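Local coordinates for protein Alpha/beta hydrolase (Enterobacter asburiae, PDB 6KMO) that probably hydrolyses carboxylic ester bonds, as an esterase or lipase built on the alpha/beta-hydrolase fold, at residues A[222-225]-A[230-233]; A[90-95]-A[124-129]; A[136-141]-A[147-152]; A[30-35]-A[316-321]. The protein carries 2 engineered substitutions. One frame throughout, in Å; residues are numbered along the deposited sequence.

Contact 1 of 4, residues A[222-225]-A[230-233]; sequences QFEN and SKNM
Glu224 meets Lys231 and Asn225 meets Ser230 in a helix-loop-helix connection, where the chain leaves helix 218-222 and starts helix 231-241 with a capping box. Both helices belong to the excursion between strands 203-207 and 269-274, away from the central sheet. The main link is between backbones: Lys231 N donates to Glu224 O over 2.9 Å, nearly straight at 163°, in the carbonyl plane and on a lone pair. The first turn of helix 231-241 is thereby tied back to the chain that has just left the previous helix. Beyond this bond the two side chains pass at a slant, Glu224 CB lying 4.0 Å from Lys231 CB. The lysine chain bends at chi3 (-72°), bringing its ammonium within 3.6 Å of the glutamate, Lys231 NZ to Glu224 OE2, a long salt bridge. NZ also hydrogen-bonds Asn221 OD1 on helix 218-222, so its end is held from two residues. Asn225 reaches the helix start through water 1, which donates to its OD1 and accepts from Asn232 N, both at 2.9 Å; Asn225 OD1 also rests near Ser230 CB. At the cap, Ser230 OG stands between its own backbone N and carbonyl carbon (chi1 70°), which turns it into the helix end to accept from Met233 N. The other half of the box is weak and unusual in using sulfur: Ser230 N donates to Met233 SD at 3.6 Å.

Contact 2 of 4, residues A[90-95]-A[124-129]; sequences VKPENA and DLVRAS
Val126 of helix 115-129 sets its two methyl groups against the end of strand 83-92, one over Val90 and the other over Pro92. This is helix-on-sheet packing: the helix belongs to the beta-alpha-beta crossover from strand 99-105 to strand 132-136, and its last turns run at 37° to the strand end, the axes 7.4 Å apart. The tight side is made by these two methyl groups, packed on apolar side chains and on the strand's own peptide groups. With chi1 at 166°, Val126 CG1 points away from the valine's own N, which carries it onto the Lys91-Pro92 peptide, 3.4 Å from Pro92 N and 3.5 Å from Pro92 CD; the proline ring and the valine meet at about a right angle. Its other branch, CG2, sits 3.6 Å from Val90 O and 3.9 Å from Val90 CG1. Phe115 and Ile122 of the same helix also touch Val90, while Leu99 backs Pro92. The loose side lies past the proline, where a type I turn from Pro92 to Ala95 carries the chain off the sheet. There Glu93 OE2 and Arg127 NH1 stay 5.2 Å apart, bridged by water 2, which donates to OE2 at 2.7 Å and accepts weakly from NH1. Arg127 NH1 also donates to Pro70 O. The join therefore rests on van der Waals contact of one branched side chain, and the opposite charges at its rim probably add only a modest, water-screened attraction.

Contact 3 of 4, residues A[136-141]-A[147-152]; sequences VDYTPS and PVAINQ
The CA atoms of Tyr138 and Ala149 come within 5.1 Å where the chain, leaving strand 132-136 through an inverse gamma turn centred on Asp137, runs past the first turn of helix 148-163. This is a strand-to-helix connection of the alpha/beta-hydrolase fold, folded back on the helix it leads into. Ala149 presents its methyl obliquely to the Tyr138 ring, CB to CD1 3.6 Å. Tyr138 CG stands between the backbone N and the carbonyl carbon (chi1 61°), and from there the ring leads off toward helix 181-195, touching Val181 and Met185. Its OH bonds His106 O, and the ring stacks with that histidine, which begins a His-Gly-Gly-Gly sequence; in hormone-sensitive-lipase-like enzymes, which this protein resembles in that sequence, the glycine N-H groups contribute to the oxyanion hole, so this end of the contact probably lies near the active site. One turn further along the same face of the helix, Gln152 grips Thr139 at both ends of its amide. Its extended chain brings OE1 3.3 Å from Tyr138 CA, and OE1 takes the N-H of Thr139 at 2.9 Å in the carbonyl plane, on a lone pair. A second bond, from Gln152 NE2 to Thr139 OG1, is 2.9 Å long and 164° at the hydrogen. The two together fix the amide's rotation, with Thr139 OG1 just 8° out of its plane.

Contact 4 of 4, residues A[30-35]-A[316-321]; sequences AGVQAF and SQEPTV
Gly31, in the first turn of helix 30-41 and just after Ala30, whose N donates to Asp291 OD2 of the second subunit, has Glu318 of the far C-terminal part of the chain laid against its backbone. The contact joins two helix beginnings, since Glu318 holds the N-cap position of helix 319-335, and the start of helix 30-41 also faces the dimer partner. At Gly31 the approach is closest: Glu318 OE1 lies 3.3 Å from Gly31 CA, on the side a beta carbon would occupy. Gly31 N donates a hydrogen bond to water 3 at 2.9 Å, and that water donates to Glu318 OE2 at 2.8 Å. Next comes Val32, whose N is 4.0 Å from Glu318 OE1, while its CG2 lies 4.3 Å from Glu318 CD; the valine otherwise packs on Met305 and Ile306. The carboxylate reaches the helix start because the glutamate chain goes out anti to its own N and then bends at chi2 (70°). OE2 also hydrogen-bonds Thr29 OG1, an oxygen that accepts from Val32 N at the start of the helix. A negative group set beside the N-terminal turn of helix 30-41, held by a threonine and a water, would probably be stabilised by the helix dipole and kept ionised.

Overall arrangement
Contact 4 spans almost the whole chain and encloses the other three, which follow in the order 2, 3, 1. Contacts 3 and 4 are buried, contacts 1 and 2 only partly so. Contacts 2 and 3 belong to the sheet and its flanking helices; strand 132-136, which leads into contact 3, pairs with the strand of contact 2. Contact 2 is held mainly by apolar packing, whereas contact 3 adds direct amide hydrogen bonds. Contacts 1 and 4 both lie at helix starts, their centres about 20 Å apart. Waters bridge polar or charged groups in contacts 1, 2 and 4. Contacts 3 and 4, on opposite sides of the chain's centre, both touch the second subunit.

Contact 1 of 4, residues A[222-225]-A[230-233]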
# COMPACT_ATOMS: atom_id res chain seq x y z
N GLN A 222 14.29 3.21 17.64
CA GLN A 222 15.11 2.63 16.58
C GLN A 222 15.58 3.68 15.58
O GLN A 222 16.71 3.61 15.08
CB GLN A 222 14.33 1.52 15.88
CG GLN A 222 15.18 0.76 14.88
CD GLN A 222 14.49 -0.51 14.41
OE1 GLN A 222 13.37 -0.80 14.81
NE2 GLN A 222 15.17 -1.27 13.55
N PHE A 223 14.73 4.66 15.25
CA PHE A 223 15.05 5.63 14.22
C PHE A 223 15.27 7.03 14.77
O PHE A 223 15.11 8.01 14.05
CB PHE A 223 13.97 5.62 13.12
CG PHE A 223 13.64 4.22 12.65
CD1 PHE A 223 14.59 3.47 11.96
CD2 PHE A 223 12.43 3.62 12.94
CE1 PHE A 223 14.32 2.16 11.57
CE2 PHE A 223 12.17 2.31 12.55
CZ PHE A 223 13.14 1.58 11.87
N GLU A 224 15.76 7.13 16.02
CA GLU A 224 15.79 8.41 16.72
C GLU A 224 16.68 9.44 16.03
O GLU A 224 16.39 10.63 16.11
CB GLU A 224 16.16 8.23 18.19
CG GLU A 224 17.49 7.64 18.48
CD GLU A 224 17.79 7.69 19.99
OE1 GLU A 224 18.79 7.07 20.41
OE2 GLU A 224 17.03 8.33 20.73
N ASN A 225 17.76 9.02 15.35
CA ASN A 225 18.61 9.93 14.61
C ASN A 225 19.04 9.28 13.31
O ASN A 225 19.11 8.06 13.21
CB ASN A 225 19.89 10.29 15.40
CG ASN A 225 19.61 11.23 16.56
OD1 ASN A 225 19.19 12.37 16.36
ND2 ASN A 225 19.80 10.73 17.76
N SER A 230 14.09 13.45 13.33
CA SER A 230 14.68 12.91 14.55
C SER A 230 13.73 13.01 15.74
O SER A 230 12.75 13.75 15.73
CB SER A 230 15.96 13.67 14.89
OG SER A 230 15.60 14.98 15.31
N LYS A 231 14.04 12.25 16.78
CA LYS A 231 13.30 12.36 18.04
C LYS A 231 13.37 13.78 18.58
O LYS A 231 12.36 14.34 19.02
CB LYS A 231 13.84 11.35 19.06
CG LYS A 231 13.11 11.40 20.40
CD LYS A 231 13.68 10.39 21.39
CE LYS A 231 13.32 8.98 21.03
NZ LYS A 231 13.76 8.03 22.10
N ASN A 232 14.56 14.40 18.56
CA ASN A 232 14.67 15.75 19.10
C ASN A 232 13.87 16.75 18.27
O ASN A 232 13.34 17.72 18.82
CB ASN A 232 16.13 16.17 19.19
CG ASN A 232 16.83 15.58 20.38
OD1 ASN A 232 16.20 15.08 21.29
ND2 ASN A 232 18.15 15.63 20.37
N MET A 233 13.80 16.56 16.95
CA MET A 233 12.93 17.41 16.14
C MET A 233 11.48 17.28 16.57
O MET A 233 10.76 18.27 16.72
CB MET A 233 13.09 17.07 14.65
CG MET A 233 14.37 17.62 14.00
SD MET A 233 14.86 16.81 12.40
CE MET A 233 13.53 17.35 11.34
O HOH W 1 17.04 13.01 18.24

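Contact 2 of 4, residues A[90-95]-A[124-129]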
# COMPACT_ATOMS: atom_id res chain seq x y z
N VAL A 90 -6.44 23.15 -5.83
CA VAL A 90 -5.69 22.47 -6.88
C VAL A 90 -6.61 21.48 -7.56
O VAL A 90 -7.28 20.68 -6.90
CB VAL A 90 -4.43 21.78 -6.32
CG1 VAL A 90 -3.61 21.18 -7.44
CG2 VAL A 90 -3.59 22.76 -5.50
N LYS A 91 -6.69 21.54 -8.89
CA LYS A 91 -7.55 20.68 -9.68
C LYS A 91 -6.78 20.05 -10.81
O LYS A 91 -5.72 20.55 -11.21
CB LYS A 91 -8.72 21.50 -10.26
CG LYS A 91 -9.61 22.11 -9.22
CD LYS A 91 -10.76 22.88 -9.87
CE LYS A 91 -11.56 23.62 -8.81
NZ LYS A 91 -12.73 24.34 -9.40
N PRO A 92 -7.27 18.93 -11.36
CA PRO A 92 -6.62 18.34 -12.53
C PRO A 92 -6.57 19.35 -13.67
O PRO A 92 -7.43 20.23 -13.79
CB PRO A 92 -7.53 17.15 -12.87
CG PRO A 92 -8.23 16.83 -11.57
CD PRO A 92 -8.44 18.15 -10.91
N GLU A 93 -5.56 19.18 -14.52
CA GLU A 93 -5.22 20.17 -15.53
C GLU A 93 -6.40 20.47 -16.43
O GLU A 93 -6.62 21.62 -16.82
CB GLU A 93 -4.04 19.67 -16.36
CG GLU A 93 -3.71 20.51 -17.59
CD GLU A 93 -2.62 19.89 -18.45
OE1 GLU A 93 -1.88 20.66 -19.11
OE2 GLU A 93 -2.51 18.65 -18.49
N ASN A 94 -7.16 19.44 -16.80
CA ASN A 94 -8.27 19.62 -17.73
C ASN A 94 -9.60 19.67 -17.01
O ASN A 94 -10.64 19.38 -17.60
CB ASN A 94 -8.24 18.53 -18.81
CG ASN A 94 -7.04 18.67 -19.73
OD1 ASN A 94 -6.80 19.74 -20.30
ND2 ASN A 94 -6.28 17.60 -19.88
N ALA A 95 -9.58 20.04 -15.73
CA ALA A 95 -10.80 20.15 -14.97
C ALA A 95 -11.71 21.22 -15.56
O ALA A 95 -11.26 22.32 -15.93
CB ALA A 95 -10.49 20.48 -13.51
N ASP A 124 0.28 15.71 -7.10
CA ASP A 124 0.29 14.27 -7.35
C ASP A 124 -1.00 13.62 -6.86
O ASP A 124 -1.56 12.73 -7.52
CB ASP A 124 1.48 13.61 -6.64
CG ASP A 124 2.80 13.83 -7.33
OD1 ASP A 124 2.85 14.28 -8.50
OD2 ASP A 124 3.83 13.55 -6.68
N LEU A 125 -1.49 14.02 -5.68
CA LEU A 125 -2.70 13.43 -5.13
C LEU A 125 -3.94 13.84 -5.92
O LEU A 125 -4.86 13.04 -6.11
CB LEU A 125 -2.85 13.83 -3.66
CG LEU A 125 -1.82 13.23 -2.68
CD1 LEU A 125 -1.81 14.02 -1.39
CD2 LEU A 125 -2.09 11.75 -2.44
N VAL A 126 -3.98 15.09 -6.37
CA VAL A 126 -5.07 15.56 -7.22
C VAL A 126 -5.10 14.77 -8.52
O VAL A 126 -6.15 14.30 -8.96
CB VAL A 126 -4.89 17.07 -7.47
CG1 VAL A 126 -5.80 17.54 -8.62
CG2 VAL A 126 -5.19 17.84 -6.20
N ARG A 127 -3.94 14.59 -9.15
CA ARG A 127 -3.90 13.88 -10.42
C ARG A 127 -4.31 12.42 -10.26
O ARG A 127 -5.04 11.87 -11.09
CB ARG A 127 -2.50 14.00 -11.01
CG ARG A 127 -2.21 15.40 -11.53
CD ARG A 127 -0.72 15.64 -11.73
NE ARG A 127 -0.18 14.65 -12.65
CZ ARG A 127 -0.26 14.75 -13.97
NH1 ARG A 127 -0.82 15.81 -14.53
NH2 ARG A 127 0.24 13.78 -14.72
N ALA A 128 -3.85 11.77 -9.18
CA ALA A 128 -4.14 10.36 -8.98
C ALA A 128 -5.58 10.12 -8.54
O ALA A 128 -6.11 9.03 -8.77
CB ALA A 128 -3.16 9.77 -7.97
N SER A 129 -6.21 11.09 -7.89
CA SER A 129 -7.57 10.91 -7.39
C SER A 129 -8.64 11.50 -8.30
O SER A 129 -9.80 11.09 -8.20
CB SER A 129 -7.72 11.57 -6.01
OG SER A 129 -7.64 12.99 -6.11
O HOH W 2 -2.89 16.47 -17.02

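Contact 3 of 4, residues A[136-141]-A[147-152]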
# COMPACT_ATOMS: atom_id res chain seq x y z
N VAL A 136 -5.38 24.39 3.25
CA VAL A 136 -5.73 25.39 4.26
C VAL A 136 -4.45 26.02 4.81
O VAL A 136 -3.58 25.33 5.35
CB VAL A 136 -6.55 24.77 5.40
CG1 VAL A 136 -6.90 25.82 6.46
CG2 VAL A 136 -7.80 24.12 4.87
N ASP A 137 -4.34 27.35 4.72
CA ASP A 137 -3.13 28.05 5.19
C ASP A 137 -3.25 28.35 6.68
O ASP A 137 -3.47 29.48 7.11
CB ASP A 137 -2.89 29.32 4.37
CG ASP A 137 -1.43 29.75 4.36
OD1 ASP A 137 -0.50 28.90 4.30
OD2 ASP A 137 -1.19 30.98 4.36
N TYR A 138 -3.12 27.31 7.50
CA TYR A 138 -3.29 27.48 8.94
C TYR A 138 -2.10 28.24 9.54
O TYR A 138 -1.00 28.27 8.98
CB TYR A 138 -3.49 26.12 9.62
CG TYR A 138 -2.38 25.09 9.51
CD1 TYR A 138 -1.28 25.15 10.33
CD2 TYR A 138 -2.47 24.03 8.62
CE1 TYR A 138 -0.29 24.18 10.28
CE2 TYR A 138 -1.49 23.06 8.55
CZ TYR A 138 -0.40 23.14 9.39
OH TYR A 138 0.59 22.19 9.37
N THR A 139 -2.34 28.86 10.68
CA THR A 139 -1.29 29.66 11.31
C THR A 139 -0.21 28.76 11.88
O THR A 139 -0.53 27.81 12.62
CB THR A 139 -1.87 30.51 12.44
OG1 THR A 139 -2.94 31.31 11.92
CG2 THR A 139 -0.80 31.42 13.03
N PRO A 140 1.07 29.02 11.59
CA PRO A 140 2.15 28.18 12.13
C PRO A 140 2.34 28.40 13.62
O PRO A 140 1.91 29.39 14.22
CB PRO A 140 3.40 28.64 11.38
CG PRO A 140 2.92 29.52 10.27
CD PRO A 140 1.60 30.06 10.69
N SER A 141 3.05 27.45 14.22
CA SER A 141 3.60 27.59 15.56
C SER A 141 5.05 28.05 15.47
O SER A 141 5.76 27.72 14.51
CB SER A 141 3.54 26.25 16.30
OG SER A 141 2.19 25.84 16.51
N PRO A 147 -5.25 25.34 20.20
CA PRO A 147 -5.85 24.62 19.08
C PRO A 147 -6.17 25.51 17.88
O PRO A 147 -7.10 25.21 17.15
CB PRO A 147 -7.16 24.14 19.69
CG PRO A 147 -7.60 25.36 20.47
CD PRO A 147 -6.30 25.95 21.04
N VAL A 148 -5.41 26.58 17.68
CA VAL A 148 -5.74 27.56 16.65
C VAL A 148 -5.82 26.91 15.28
O VAL A 148 -6.80 27.09 14.54
CB VAL A 148 -4.73 28.72 16.68
CG1 VAL A 148 -4.91 29.62 15.45
CG2 VAL A 148 -4.86 29.52 17.96
N ALA A 149 -4.76 26.21 14.88
CA ALA A 149 -4.70 25.65 13.54
C ALA A 149 -5.78 24.60 13.32
O ALA A 149 -6.39 24.56 12.24
CB ALA A 149 -3.32 25.07 13.26
N ILE A 150 -6.02 23.73 14.30
CA ILE A 150 -7.04 22.70 14.07
C ILE A 150 -8.44 23.32 14.02
O ILE A 150 -9.34 22.77 13.38
CB ILE A 150 -6.96 21.51 15.05
CG1 ILE A 150 -7.17 21.97 16.49
CG2 ILE A 150 -5.65 20.75 14.85
CD1 ILE A 150 -7.74 20.90 17.38
N ASN A 151 -8.64 24.46 14.67
CA ASN A 151 -9.90 25.17 14.54
C ASN A 151 -10.04 25.76 13.14
O ASN A 151 -11.11 25.65 12.52
CB ASN A 151 -10.01 26.28 15.57
CG ASN A 151 -11.25 27.09 15.37
OD1 ASN A 151 -12.34 26.58 15.54
ND2 ASN A 151 -11.11 28.31 14.93
N GLN A 152 -8.98 26.40 12.64
CA GLN A 152 -8.99 26.90 11.28
C GLN A 152 -9.28 25.79 10.29
O GLN A 152 -10.08 25.97 9.37
CB GLN A 152 -7.65 27.56 10.93
CG GLN A 152 -7.40 28.86 11.68
CD GLN A 152 -5.98 29.31 11.59
OE1 GLN A 152 -5.05 28.52 11.51
NE2 GLN A 152 -5.78 30.62 11.65

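Contact 4 of 4, residues A[30-35]-A[316-321]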
# COMPACT_ATOMS: atom_id res chain seq x y z
N ALA A 30 17.89 2.04 -1.87
CA ALA A 30 19.10 2.69 -2.37
C ALA A 30 18.88 4.18 -2.61
O ALA A 30 19.75 4.99 -2.28
CB ALA A 30 19.57 1.99 -3.64
N GLY A 31 17.73 4.55 -3.18
CA GLY A 31 17.46 5.95 -3.43
C GLY A 31 17.29 6.74 -2.15
O GLY A 31 17.72 7.89 -2.06
N VAL A 32 16.63 6.16 -1.15
CA VAL A 32 16.48 6.86 0.12
C VAL A 32 17.82 6.99 0.82
O VAL A 32 18.12 8.03 1.41
CB VAL A 32 15.41 6.16 0.98
CG1 VAL A 32 15.41 6.72 2.41
CG2 VAL A 32 14.04 6.34 0.33
N GLN A 33 18.65 5.95 0.74
CA GLN A 33 19.98 6.01 1.33
C GLN A 33 20.82 7.10 0.67
O GLN A 33 21.53 7.84 1.36
CB GLN A 33 20.67 4.66 1.22
CG GLN A 33 22.00 4.64 1.96
CD GLN A 33 21.84 4.77 3.45
OE1 GLN A 33 21.22 3.92 4.09
NE2 GLN A 33 22.38 5.83 4.01
N ALA A 34 20.72 7.24 -0.65
CA ALA A 34 21.46 8.30 -1.34
C ALA A 34 21.04 9.67 -0.83
O ALA A 34 21.89 10.55 -0.60
CB ALA A 34 21.25 8.19 -2.85
N PHE A 35 19.74 9.87 -0.63
CA PHE A 35 19.25 11.12 -0.09
C PHE A 35 19.77 11.35 1.32
O PHE A 35 20.23 12.44 1.65
CB PHE A 35 17.71 11.12 -0.11
CG PHE A 35 17.10 12.25 0.66
CD1 PHE A 35 17.01 13.50 0.10
CD2 PHE A 35 16.64 12.07 1.95
CE1 PHE A 35 16.45 14.56 0.81
CE2 PHE A 35 16.10 13.12 2.66
CZ PHE A 35 16.00 14.36 2.08
N SER A 316 10.95 12.44 -5.27
CA SER A 316 9.74 12.36 -6.07
C SER A 316 9.85 11.39 -7.23
O SER A 316 8.82 11.06 -7.82
CB SER A 316 9.34 13.75 -6.58
OG SER A 316 10.24 14.20 -7.56
N GLN A 317 11.04 10.92 -7.56
CA GLN A 317 11.21 9.88 -8.58
C GLN A 317 11.53 8.53 -7.96
O GLN A 317 11.79 7.56 -8.69
CB GLN A 317 12.25 10.30 -9.61
CG GLN A 317 11.72 11.37 -10.58
CD GLN A 317 10.54 10.88 -11.40
OE1 GLN A 317 10.57 9.79 -11.97
NE2 GLN A 317 9.48 11.68 -11.43
N GLU A 318 11.49 8.42 -6.65
CA GLU A 318 11.69 7.12 -6.02
C GLU A 318 10.52 6.21 -6.40
O GLU A 318 9.36 6.62 -6.29
CB GLU A 318 11.75 7.30 -4.50
CG GLU A 318 11.96 6.02 -3.69
CD GLU A 318 13.36 5.42 -3.84
OE1 GLU A 318 14.27 6.12 -4.33
OE2 GLU A 318 13.53 4.23 -3.48
N PRO A 319 10.77 4.97 -6.85
CA PRO A 319 9.65 4.15 -7.32
C PRO A 319 8.55 3.99 -6.29
O PRO A 319 7.37 4.12 -6.65
CB PRO A 319 10.32 2.81 -7.66
CG PRO A 319 11.70 3.25 -8.13
CD PRO A 319 12.08 4.38 -7.20
N THR A 320 8.91 3.75 -5.03
CA THR A 320 7.90 3.57 -3.99
C THR A 320 7.04 4.81 -3.82
O THR A 320 5.85 4.70 -3.52
CB THR A 320 8.58 3.22 -2.67
OG1 THR A 320 9.21 1.95 -2.76
CG2 THR A 320 7.61 3.19 -1.49
N VAL A 321 7.64 5.99 -3.91
CA VAL A 321 6.89 7.23 -3.75
C VAL A 321 5.82 7.34 -4.82
O VAL A 321 4.64 7.61 -4.54
CB VAL A 321 7.84 8.45 -3.78
CG1 VAL A 321 7.06 9.76 -3.90
CG2 VAL A 321 8.73 8.45 -2.53
O HOH W 3 15.76 2.90 -4.52